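Local coordinates for variant surface glycoprotein MITat 1.13 (Trypanosoma brucei, PDB 6Z8H), which probably coats the surface of the parasite as one of many antigenically distinct glycoproteins, helping the trypanosome to evade the host immune response, at residues Ser63-Lys68 / Lys339-Ile344; Asp46-Lys51 / Lys269-Ala274; Ala324-Ser327 / Arg331-Ser334; Ala91-Asp96 / Asn293-Leu298. One frame throughout, in Å; residues are numbered along the deposited sequence.

Contact 1. Residues Ser63-Lys68 / Lys339-Ile344; sequences SEAYSK and KTWKDI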
loop_
_atom_site.group_PDB
_atom_site.type_symbol
_atom_site.label_atom_id
_atom_site.label_comp_id
_atom_site.label_asym_id
_atom_site.label_seq_id
_atom_site.Cartn_x
_atom_site.Cartn_y
_atom_site.Cartn_z
ATOM N N SER A 63 1.310 17.264 14.718
ATOM C CA SER A 63 2.700 17.697 14.762
ATOM C C SER A 63 2.804 19.202 14.602
ATOM O O SER A 63 3.549 19.853 15.356
ATOM C CB SER A 63 3.486 17.038 13.637
ATOM O OG SER A 63 3.642 15.658 13.861
ATOM N N GLU A 64 2.039 19.782 13.668
ATOM C CA GLU A 64 2.047 21.232 13.483
ATOM C C GLU A 64 1.516 21.947 14.724
ATOM O O GLU A 64 2.081 22.958 15.167
ATOM C CB GLU A 64 1.191 21.621 12.282
ATOM C CG GLU A 64 1.139 23.102 11.997
ATOM C CD GLU A 64 0.406 23.439 10.714
ATOM O OE1 GLU A 64 0.932 23.129 9.625
ATOM O OE2 GLU A 64 -0.710 24.001 10.796
ATOM N N ALA A 65 0.442 21.428 15.316
ATOM C CA ALA A 65 -0.130 22.080 16.482
ATOM C C ALA A 65 0.862 22.089 17.628
ATOM O O ALA A 65 0.985 23.095 18.339
ATOM C CB ALA A 65 -1.414 21.375 16.903
ATOM N N TYR A 66 1.548 20.973 17.860
ATOM C CA TYR A 66 2.485 20.911 18.975
ATOM C C TYR A 66 3.637 21.867 18.755
ATOM O O TYR A 66 4.085 22.525 19.688
ATOM C CB TYR A 66 3.005 19.483 19.147
ATOM C CG TYR A 66 3.929 19.328 20.315
ATOM C CD1 TYR A 66 3.470 19.435 21.611
ATOM C CD2 TYR A 66 5.272 19.107 20.119
ATOM C CE1 TYR A 66 4.328 19.318 22.689
ATOM C CE2 TYR A 66 6.139 18.958 21.176
ATOM C CZ TYR A 66 5.664 19.088 22.467
ATOM O OH TYR A 66 6.554 18.951 23.504
ATOM N N SER A 67 4.158 21.931 17.538
ATOM C CA SER A 67 5.220 22.891 17.274
ATOM C C SER A 67 4.758 24.318 17.499
ATOM O O SER A 67 5.512 25.135 18.035
ATOM C CB SER A 67 5.754 22.695 15.865
ATOM O OG SER A 67 6.506 21.509 15.843
ATOM N N LYS A 68 3.509 24.594 17.118
ATOM C CA LYS A 68 2.862 25.922 17.271
ATOM C C LYS A 68 2.778 26.262 18.765
ATOM O O LYS A 68 2.999 27.438 19.110
ATOM C CB LYS A 68 1.472 25.917 16.625
ATOM C CG LYS A 68 1.438 26.336 15.162
ATOM C CD LYS A 68 0.136 26.986 14.744
ATOM C CE LYS A 68 -0.498 26.321 13.541
ATOM N NZ LYS A 68 -1.815 26.919 13.215
ATOM N N LYS A 339 -10.766 31.647 19.901
ATOM C CA LYS A 339 -9.935 32.665 20.543
ATOM C C LYS A 339 -8.552 32.109 20.899
ATOM O O LYS A 339 -7.526 32.665 20.485
ATOM C CB LYS A 339 -10.629 33.240 21.788
ATOM C CG LYS A 339 -11.953 33.909 21.487
ATOM C CD LYS A 339 -11.792 35.344 20.990
ATOM C CE LYS A 339 -12.769 36.276 21.717
ATOM N NZ LYS A 339 -12.825 37.651 21.133
ATOM N N THR A 340 -8.492 30.990 21.628
ATOM C CA THR A 340 -7.194 30.556 22.146
ATOM C C THR A 340 -6.232 30.236 21.008
ATOM O O THR A 340 -5.093 30.693 20.997
ATOM C CB THR A 340 -7.324 29.338 23.062
ATOM O OG1 THR A 340 -8.433 29.504 23.942
ATOM C CG2 THR A 340 -6.059 29.158 23.892
ATOM N N TRP A 341 -6.664 29.417 20.058
ATOM C CA TRP A 341 -5.778 29.069 18.953
ATOM C C TRP A 341 -5.555 30.239 18.005
ATOM O O TRP A 341 -4.499 30.322 17.364
ATOM C CB TRP A 341 -6.288 27.822 18.220
ATOM C CG TRP A 341 -5.692 26.584 18.810
ATOM C CD1 TRP A 341 -6.275 25.725 19.691
ATOM C CD2 TRP A 341 -4.353 26.120 18.623
ATOM N NE1 TRP A 341 -5.380 24.740 20.052
ATOM C CE2 TRP A 341 -4.198 24.950 19.392
ATOM C CE3 TRP A 341 -3.280 26.567 17.862
ATOM C CZ2 TRP A 341 -2.996 24.232 19.429
ATOM C CZ3 TRP A 341 -2.097 25.853 17.898
ATOM C CH2 TRP A 341 -1.972 24.687 18.656
ATOM N N LYS A 342 -6.507 31.142 17.925
ATOM C CA LYS A 342 -6.311 32.363 17.142
ATOM C C LYS A 342 -5.205 33.173 17.834
ATOM O O LYS A 342 -4.360 33.647 17.134
ATOM C CB LYS A 342 -7.635 33.111 16.970
ATOM C CG LYS A 342 -8.497 32.574 15.841
ATOM C CD LYS A 342 -7.770 32.580 14.509
ATOM C CE LYS A 342 -8.659 32.355 13.308
ATOM N NZ LYS A 342 -7.887 31.969 12.101
ATOM N N ASP A 343 -5.249 33.343 19.157
ATOM C CA ASP A 343 -4.225 34.106 19.856
ATOM C C ASP A 343 -2.863 33.421 19.747
ATOM O O ASP A 343 -1.827 34.091 19.642
ATOM C CB ASP A 343 -4.632 34.285 21.317
ATOM C CG ASP A 343 -5.827 35.200 21.481
ATOM O OD1 ASP A 343 -6.218 35.861 20.491
ATOM O OD2 ASP A 343 -6.385 35.248 22.595
ATOM N N ILE A 344 -2.840 32.085 19.798
ATOM C CA ILE A 344 -1.582 31.357 19.624
ATOM C C ILE A 344 -0.964 31.689 18.272
ATOM O O ILE A 344 0.231 31.992 18.169
ATOM C CB ILE A 344 -1.804 29.841 19.786
ATOM C CG1 ILE A 344 -2.070 29.492 21.251
ATOM C CG2 ILE A 344 -0.603 29.050 19.270
ATOM C CD1 ILE A 344 -2.563 28.067 21.452
#

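Contact 2. Residues Asp46-Lys51 / Lys269-Ala274; sequences DLYTSK and KAIRSA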
loop_
_atom_site.group_PDB
_atom_site.type_symbol
_atom_site.label_atom_id
_atom_site.label_comp_id
_atom_site.label_asym_id
_atom_site.label_seq_id
_atom_site.Cartn_x
_atom_site.Cartn_y
_atom_site.Cartn_z
ATOM N N ASP A 46 -11.181 -0.088 1.465
ATOM C CA ASP A 46 -11.270 1.360 1.571
ATOM C C ASP A 46 -11.749 1.813 2.947
ATOM O O ASP A 46 -11.340 2.892 3.414
ATOM C CB ASP A 46 -12.191 1.921 0.487
ATOM C CG ASP A 46 -12.080 3.436 0.363
ATOM O OD1 ASP A 46 -11.062 3.920 -0.182
ATOM O OD2 ASP A 46 -12.988 4.152 0.853
ATOM N N LEU A 47 -12.544 0.998 3.654
ATOM C CA LEU A 47 -12.938 1.379 5.013
ATOM C C LEU A 47 -11.707 1.577 5.899
ATOM O O LEU A 47 -11.647 2.501 6.735
ATOM C CB LEU A 47 -13.800 0.298 5.652
ATOM C CG LEU A 47 -15.079 -0.097 4.921
ATOM C CD1 LEU A 47 -15.737 -1.238 5.671
ATOM C CD2 LEU A 47 -15.997 1.083 4.779
ATOM N N TYR A 48 -10.735 0.676 5.769
ATOM C CA TYR A 48 -9.541 0.716 6.599
ATOM C C TYR A 48 -8.534 1.718 6.072
ATOM O O TYR A 48 -7.913 2.437 6.861
ATOM C CB TYR A 48 -8.911 -0.678 6.696
ATOM C CG TYR A 48 -9.845 -1.746 7.217
ATOM C CD1 TYR A 48 -10.674 -2.442 6.348
ATOM C CD2 TYR A 48 -9.884 -2.087 8.559
ATOM C CE1 TYR A 48 -11.513 -3.417 6.801
ATOM C CE2 TYR A 48 -10.748 -3.057 9.028
ATOM C CZ TYR A 48 -11.563 -3.729 8.135
ATOM O OH TYR A 48 -12.429 -4.728 8.558
ATOM N N THR A 49 -8.317 1.779 4.760
ATOM C CA THR A 49 -7.308 2.719 4.270
ATOM C C THR A 49 -7.777 4.164 4.374
ATOM O O THR A 49 -6.952 5.065 4.586
ATOM C CB THR A 49 -6.907 2.397 2.830
ATOM O OG1 THR A 49 -8.064 2.464 1.983
ATOM C CG2 THR A 49 -6.311 1.003 2.745
ATOM N N SER A 50 -9.081 4.403 4.306
ATOM C CA SER A 50 -9.592 5.757 4.451
ATOM C C SER A 50 -9.402 6.238 5.876
ATOM O O SER A 50 -8.982 7.376 6.095
ATOM C CB SER A 50 -11.078 5.817 4.094
ATOM O OG SER A 50 -11.476 7.162 3.861
ATOM N N LYS A 51 -9.657 5.370 6.866
ATOM C CA LYS A 51 -9.410 5.766 8.252
ATOM C C LYS A 51 -7.918 5.935 8.524
ATOM O O LYS A 51 -7.518 6.827 9.281
ATOM C CB LYS A 51 -9.993 4.725 9.198
ATOM C CG LYS A 51 -11.527 4.667 9.201
ATOM C CD LYS A 51 -12.205 5.959 9.691
ATOM C CE LYS A 51 -13.727 5.829 9.725
ATOM N NZ LYS A 51 -14.411 7.110 10.024
ATOM N N LYS A 269 -9.452 -8.808 9.180
ATOM C CA LYS A 269 -9.734 -9.144 10.573
ATOM C C LYS A 269 -8.533 -8.823 11.464
ATOM O O LYS A 269 -8.700 -8.386 12.613
ATOM C CB LYS A 269 -10.112 -10.613 10.718
ATOM C CG LYS A 269 -10.505 -10.970 12.122
ATOM C CD LYS A 269 -11.134 -12.342 12.214
ATOM C CE LYS A 269 -11.725 -12.582 13.592
ATOM N NZ LYS A 269 -12.199 -13.981 13.774
ATOM N N ALA A 270 -7.310 -9.011 10.953
ATOM C CA ALA A 270 -6.125 -8.712 11.759
ATOM C C ALA A 270 -6.076 -7.252 12.190
ATOM O O ALA A 270 -5.589 -6.935 13.285
ATOM C CB ALA A 270 -4.853 -9.059 10.985
ATOM N N ILE A 271 -6.564 -6.350 11.339
ATOM C CA ILE A 271 -6.586 -4.946 11.701
ATOM C C ILE A 271 -7.557 -4.737 12.849
ATOM O O ILE A 271 -7.241 -4.078 13.843
ATOM C CB ILE A 271 -6.952 -4.064 10.496
ATOM C CG1 ILE A 271 -5.938 -4.201 9.365
ATOM C CG2 ILE A 271 -7.062 -2.590 10.938
ATOM C CD1 ILE A 271 -6.376 -3.503 8.097
ATOM N N ARG A 272 -8.749 -5.324 12.742
ATOM C CA ARG A 272 -9.757 -5.177 13.789
ATOM C C ARG A 272 -9.299 -5.819 15.093
ATOM O O ARG A 272 -9.481 -5.247 16.174
ATOM C CB ARG A 272 -11.079 -5.789 13.312
ATOM C CG ARG A 272 -11.560 -5.235 11.983
ATOM C CD ARG A 272 -13.037 -5.545 11.752
ATOM N NE ARG A 272 -13.271 -6.975 11.805
ATOM C CZ ARG A 272 -13.183 -7.791 10.761
ATOM N NH1 ARG A 272 -12.855 -7.332 9.558
ATOM N NH2 ARG A 272 -13.407 -9.085 10.927
ATOM N N SER A 273 -8.654 -6.980 15.015
ATOM C CA SER A 273 -8.241 -7.670 16.234
ATOM C C SER A 273 -7.198 -6.871 16.996
ATOM O O SER A 273 -7.149 -6.927 18.232
ATOM C CB SER A 273 -7.678 -9.047 15.889
ATOM O OG SER A 273 -8.708 -9.893 15.419
ATOM N N ALA A 274 -6.377 -6.107 16.286
ATOM C CA ALA A 274 -5.374 -5.259 16.919
ATOM C C ALA A 274 -5.945 -3.933 17.410
ATOM O O ALA A 274 -5.230 -3.148 18.039
ATOM C CB ALA A 274 -4.233 -5.001 15.932
#

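Contact 3. Residues Ala324-Ser327 / Arg331-Ser334; sequences AINS and REGS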
loop_
_atom_site.group_PDB
_atom_site.type_symbol
_atom_site.label_atom_id
_atom_site.label_comp_id
_atom_site.label_asym_id
_atom_site.label_seq_id
_atom_site.Cartn_x
_atom_site.Cartn_y
_atom_site.Cartn_z
ATOM N N ALA A 324 -10.912 29.010 36.374
ATOM C CA ALA A 324 -9.691 29.299 35.623
ATOM C C ALA A 324 -9.776 28.786 34.183
ATOM O O ALA A 324 -9.404 29.495 33.241
ATOM C CB ALA A 324 -8.491 28.675 36.332
ATOM N N ILE A 325 -10.297 27.571 33.998
ATOM C CA ILE A 325 -10.507 27.026 32.655
ATOM C C ILE A 325 -11.441 27.927 31.859
ATOM O O ILE A 325 -11.153 28.283 30.712
ATOM C CB ILE A 325 -11.041 25.586 32.742
ATOM C CG1 ILE A 325 -9.919 24.654 33.210
ATOM C CG2 ILE A 325 -11.604 25.123 31.399
ATOM C CD1 ILE A 325 -10.352 23.256 33.620
ATOM N N ASN A 326 -12.550 28.357 32.475
ATOM C CA ASN A 326 -13.491 29.212 31.759
ATOM C C ASN A 326 -12.881 30.563 31.397
ATOM O O ASN A 326 -13.145 31.092 30.314
ATOM C CB ASN A 326 -14.748 29.432 32.598
ATOM C CG ASN A 326 -15.558 28.159 32.807
ATOM O OD1 ASN A 326 -15.400 27.169 32.094
ATOM N ND2 ASN A 326 -16.478 28.207 33.775
ATOM N N SER A 327 -12.068 31.142 32.286
ATOM C CA SER A 327 -11.447 32.432 31.985
ATOM C C SER A 327 -10.423 32.298 30.872
ATOM O O SER A 327 -10.281 33.193 30.025
ATOM C CB SER A 327 -10.767 32.989 33.239
ATOM O OG SER A 327 -11.722 33.351 34.214
ATOM N N ARG A 331 -16.049 29.660 28.363
ATOM C CA ARG A 331 -16.844 28.794 29.227
ATOM C C ARG A 331 -16.782 27.355 28.720
ATOM O O ARG A 331 -17.134 27.076 27.570
ATOM C CB ARG A 331 -18.295 29.290 29.286
ATOM C CG ARG A 331 -19.184 28.469 30.196
ATOM C CD ARG A 331 -20.461 29.224 30.552
ATOM N NE ARG A 331 -20.174 30.483 31.236
ATOM C CZ ARG A 331 -19.949 30.594 32.544
ATOM N NH1 ARG A 331 -19.971 29.516 33.318
ATOM N NH2 ARG A 331 -19.691 31.781 33.081
ATOM N N GLU A 332 -16.320 26.447 29.586
ATOM C CA GLU A 332 -16.095 25.039 29.238
ATOM C C GLU A 332 -15.304 24.870 27.933
ATOM O O GLU A 332 -15.527 23.926 27.163
ATOM C CB GLU A 332 -17.405 24.253 29.214
ATOM C CG GLU A 332 -18.096 24.172 30.577
ATOM C CD GLU A 332 -17.967 22.805 31.230
ATOM O OE1 GLU A 332 -18.200 21.789 30.529
ATOM O OE2 GLU A 332 -17.636 22.747 32.440
ATOM N N GLY A 333 -14.355 25.771 27.684
ATOM C CA GLY A 333 -13.505 25.654 26.516
ATOM C C GLY A 333 -14.164 26.017 25.209
ATOM O O GLY A 333 -13.655 25.654 24.149
ATOM N N SER A 334 -15.291 26.731 25.253
ATOM C CA SER A 334 -16.034 27.061 24.043
ATOM C C SER A 334 -15.274 28.005 23.122
ATOM O O SER A 334 -15.620 28.108 21.942
ATOM C CB SER A 334 -17.366 27.705 24.433
ATOM O OG SER A 334 -17.156 28.840 25.245
#

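Contact 4. Residues Ala91-Asp96 / Asn293-Leu298; sequences AADILD and NPKFKL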
loop_
_atom_site.group_PDB
_atom_site.type_symbol
_atom_site.label_atom_id
_atom_site.label_comp_id
_atom_site.label_asym_id
_atom_site.label_seq_id
_atom_site.Cartn_x
_atom_site.Cartn_y
_atom_site.Cartn_z
ATOM N N ALA A 91 -0.859 17.933 24.938
ATOM C CA ALA A 91 -0.607 17.848 23.496
ATOM C C ALA A 91 0.496 16.843 23.175
ATOM O O ALA A 91 0.407 16.108 22.185
ATOM C CB ALA A 91 -0.320 19.237 22.926
ATOM N N ALA A 92 1.566 16.807 23.955
ATOM C CA ALA A 92 2.596 15.792 23.731
ATOM C C ALA A 92 2.034 14.377 23.890
ATOM O O ALA A 92 2.433 13.461 23.163
ATOM C CB ALA A 92 3.772 16.052 24.683
ATOM N N ASP A 93 1.155 14.182 24.872
ATOM C CA ASP A 93 0.488 12.899 25.059
ATOM C C ASP A 93 -0.325 12.539 23.819
ATOM O O ASP A 93 -0.224 11.419 23.299
ATOM C CB ASP A 93 -0.422 12.969 26.280
ATOM C CG ASP A 93 0.314 12.771 27.562
ATOM O OD1 ASP A 93 1.439 12.240 27.525
ATOM O OD2 ASP A 93 -0.258 13.136 28.613
ATOM N N ILE A 94 -1.139 13.481 23.333
ATOM C CA ILE A 94 -1.962 13.223 22.152
ATOM C C ILE A 94 -1.098 12.852 20.952
ATOM O O ILE A 94 -1.369 11.879 20.237
ATOM C CB ILE A 94 -2.859 14.437 21.863
ATOM C CG1 ILE A 94 -3.926 14.576 22.965
ATOM C CG2 ILE A 94 -3.539 14.231 20.484
ATOM C CD1 ILE A 94 -4.595 15.939 22.990
ATOM N N LEU A 95 -0.027 13.606 20.724
ATOM C CA LEU A 95 0.797 13.379 19.544
ATOM C C LEU A 95 1.521 12.048 19.649
ATOM O O LEU A 95 1.638 11.314 18.664
ATOM C CB LEU A 95 1.793 14.533 19.407
ATOM C CG LEU A 95 2.783 14.507 18.260
ATOM C CD1 LEU A 95 2.056 14.253 16.954
ATOM C CD2 LEU A 95 3.606 15.799 18.235
ATOM N N ASP A 96 2.066 11.729 20.814
ATOM C CA ASP A 96 2.791 10.474 20.968
ATOM C C ASP A 96 1.865 9.279 20.748
ATOM O O ASP A 96 2.231 8.316 20.065
ATOM C CB ASP A 96 3.481 10.420 22.335
ATOM C CG ASP A 96 4.550 9.355 22.392
ATOM O OD1 ASP A 96 5.572 9.496 21.686
ATOM O OD2 ASP A 96 4.405 8.401 23.168
ATOM N N ASN A 293 -7.100 15.439 30.243
ATOM C CA ASN A 293 -5.775 15.012 30.638
ATOM C C ASN A 293 -5.436 15.540 32.025
ATOM O O ASN A 293 -5.532 16.752 32.270
ATOM C CB ASN A 293 -4.742 15.470 29.624
ATOM C CG ASN A 293 -3.444 14.725 29.770
ATOM O OD1 ASN A 293 -2.873 14.629 30.863
ATOM N ND2 ASN A 293 -2.956 14.217 28.677
ATOM N N PRO A 294 -5.073 14.664 32.965
ATOM C CA PRO A 294 -4.651 15.144 34.290
ATOM C C PRO A 294 -3.569 16.208 34.240
ATOM O O PRO A 294 -3.573 17.126 35.067
ATOM C CB PRO A 294 -4.164 13.864 34.989
ATOM C CG PRO A 294 -4.856 12.764 34.287
ATOM C CD PRO A 294 -4.976 13.197 32.855
ATOM N N LYS A 295 -2.634 16.111 33.292
ATOM C CA LYS A 295 -1.567 17.102 33.184
ATOM C C LYS A 295 -2.128 18.475 32.847
ATOM O O LYS A 295 -1.598 19.490 33.307
ATOM C CB LYS A 295 -0.548 16.651 32.129
ATOM C CG LYS A 295 0.160 15.369 32.494
ATOM C CD LYS A 295 0.975 14.829 31.318
ATOM C CE LYS A 295 1.646 13.485 31.647
ATOM N NZ LYS A 295 2.126 12.760 30.412
ATOM N N PHE A 296 -3.240 18.526 32.105
ATOM C CA PHE A 296 -3.878 19.806 31.807
ATOM C C PHE A 296 -4.490 20.398 33.068
ATOM O O PHE A 296 -4.256 21.567 33.406
ATOM C CB PHE A 296 -4.960 19.584 30.738
ATOM C CG PHE A 296 -5.905 20.729 30.586
ATOM C CD1 PHE A 296 -5.536 21.846 29.863
ATOM C CD2 PHE A 296 -7.178 20.673 31.143
ATOM C CE1 PHE A 296 -6.409 22.909 29.709
ATOM C CE2 PHE A 296 -8.051 21.738 31.010
ATOM C CZ PHE A 296 -7.682 22.845 30.297
ATOM N N LYS A 297 -5.269 19.603 33.788
ATOM C CA LYS A 297 -5.872 20.129 35.006
ATOM C C LYS A 297 -4.803 20.556 35.999
ATOM O O LYS A 297 -4.947 21.582 36.674
ATOM C CB LYS A 297 -6.779 19.077 35.620
ATOM C CG LYS A 297 -7.875 18.589 34.682
ATOM C CD LYS A 297 -8.651 17.452 35.299
ATOM C CE LYS A 297 -9.261 16.539 34.268
ATOM N NZ LYS A 297 -9.650 15.234 34.875
ATOM N N LEU A 298 -3.740 19.767 36.138
ATOM C CA LEU A 298 -2.668 20.145 37.058
ATOM C C LEU A 298 -1.974 21.443 36.648
ATOM O O LEU A 298 -1.665 22.274 37.504
ATOM C CB LEU A 298 -1.662 19.015 37.218
ATOM C CG LEU A 298 -0.434 19.293 38.073
ATOM C CD1 LEU A 298 -0.889 19.643 39.488
ATOM C CD2 LEU A 298 0.466 18.081 38.056
#

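Contact 1. Residues Ser63-Lys68 / Lys339-Ile344
The backbone bond from K68 N to E64 O, 2.9 Å long, belongs to the turn of helix 34-75 from which K68 leans against the six-membered ring of W341. No hydrogen bond joins the two segments, and the indole edge makes most of the contact. Its outermost atom, W341 CH2, meets the carbonyl oxygen A65 O at 3.4 Å, near the plane of the ring, and touches A65 CB at 3.8 Å. One atom further round the same edge, W341 CZ3 packs on K68 CB at 3.8 Å and, a little more loosely, on K68 CD. The lysine chain bends at chi3 (-126°) as it passes the indole, and the two side chains run at a slant to each other. K68 NZ ends in a long ion pair with E64 OE2, at 3.9 Å, with D363 as a second, weak partner.

Helix 34-75 is the first arm of the long helical hairpin that builds the stalk of A-type variant surface glycoproteins, and segment 339-344 of the short helix 336-345 runs at 68° to segment 63-68. With the segment axes 11.8 Å apart, it is the indole that spans most of the gap. The ring is held from one face by I344, whose CD1 sits over its centre, 3.8 Å above the plane, while Y336 meets W341 edge-to-face. The other branch of I344, with CG2 anti to the backbone N, faces helix 34-75 and reaches K68 O at 3.9 Å. L69 and I284 pack further on the tryptophan, and W371 of helix 368-383 lies against K68.

Contact 2. Residues Asp46-Lys51 / Lys269-Ala274
Y48 and R272 supply the polar part of this contact through a single hydrogen bond, from R272 NH1 to Y48 OH, 2.8 Å long with an angle of 159° at the hydrogen. The phenol oxygen lies in the guanidinium plane, at its edge, whereas the ring itself is turned 40° from that plane. R272 gets there by folding its chain at chi3 (-57°), which brings the guanidinium back over its own helix: K269 CA lies 3.5 Å above one face. Acidic side chains complete the network, E182 through a hydrogen bond to Y48 OH and E183 through a salt bridge to R272 NE, so the buried phenol oxygen has two polar partners and the arginine charge is probably well balanced.

The segments lie on helix 34-75 of the long hairpin and on the C-terminal end of helix 260-273, which begins at the glycosylated N260 and lies against both hairpin arms. I271 makes this double contact, touching L108 and A112 of helix 78-129 as well as Y48.

Apolar contacts lie beside the bond. I271 approaches the tyrosine ring obliquely, with CG2 3.7 Å and CD1 3.8 Å from Y48 CD2; CD1 also approaches Y48 CB at 4.0 Å. The aliphatic part of the arginine takes part too, since R272 CG comes to the ring edge near its plane, 3.8 Å from Y48 CE2.

Contact 3. Residues Ala324-Ser327 / Arg331-Ser334
N326, on the last turns of helix 318-329, is the residue most deeply engaged, and it meets the following loop through R331 and E332. Its carbonyl oxygen OD1 accepts a hydrogen bond from the backbone E332 N at 2.8 Å, almost straight with an angle of 168° at the hydrogen. The donor stands about 45° above the plane of the amide carbonyl, so the bond is short without following a lone-pair direction. A chi1 of -66° places CG beside the backbone N of N326 and swings the amide off the flank of the helix to face the loop.

R331 runs next to this bond with its backbone. R331 CA lies 3.6 Å from N326 OD1 and 4.0 Å from N326 CB, while the CB of the arginine points away from the helix. The side chain then bends at chi3 and brings NH1 to 3.8 Å from N326 ND2. The amide and guanidinium planes are turned well away from each other there, and no bond links these two groups.

E332 contributes chiefly its backbone N. It and G333 both have positive phi and form the centre of a type I' beta turn, closed by S334 N donating to R331 O at 3.0 Å; S334 OG reaches the same oxygen, from the same face, at 2.9 Å. This turn redirects the chain in the loop between helix 318-329 and helix 336-345. Because the link to the helix pairs one neutral side-chain acceptor with one backbone donor, it probably helps to hold the turn against the helix, and the bond itself does not use the charges of R331 or E332.

Contact 4. Residues Ala91-Asp96 / Asn293-Leu298
D93 points from helix 78-129 straight at the start of helix 294-304 and meets N293 and K295 there in two different ways. The lysine comes from the opposite direction, its chain extended beyond CG, and sets its ammonium group between the two carboxylate oxygens: K295 NZ is 3.0 Å from D93 OD1 and 3.0 Å from D93 OD2, using the syn lone pair of each in a forked salt bridge.

N293 crosses the aspartate at about a right angle, yet the flat groups are nearly coplanar, amide and carboxylate being only 8° apart. N293 ND2 donates to the anti lone pair of D93 OD2 at 2.9 Å, with an angle of 168° at the hydrogen. OD2 is thus gripped by two donors. The other end of the same amide, N293 OD1, accepts from K295 N at 2.9 Å, a capping bond from N293 at the N-cap position. With CG anti to the backbone N (chi1 -163°), the amide reaches both partners.

D93 thus backs up the cap, and its bond to N293 ND2 probably helps to set the rotation of the capping amide. P369 of the second subunit packs on D93, which puts this junction beside the dimer interface. One charged and one neutral donor on the same carboxylate make a directional tie between the hairpin and the short helix, in which the negative carboxylate near the helix N-terminus would also be expected to interact favourably with the helix dipole.

Contacts 1, 3 and 4 gather at one end of the elongated chain, whereas contact 2 lies near its middle, its centre 31 Å from that of contact 1 and 27 Å from that of contact 4. Contacts 1 and 2 share helix 34-75. Contact 4 adjoins contact 1 across the two arms of the hairpin, where S63 OG touches L95 CD1 at 3.7 Å and Y66 packs on A91, A92 and L95; both also meet the second subunit. Contact 3 joins contact 4 through I325 CD1 and F296 CE2, 3.8 Å apart, but stays about 6 Å from contact 1 at the nearest atoms, although its turn leads directly into helix 336-345.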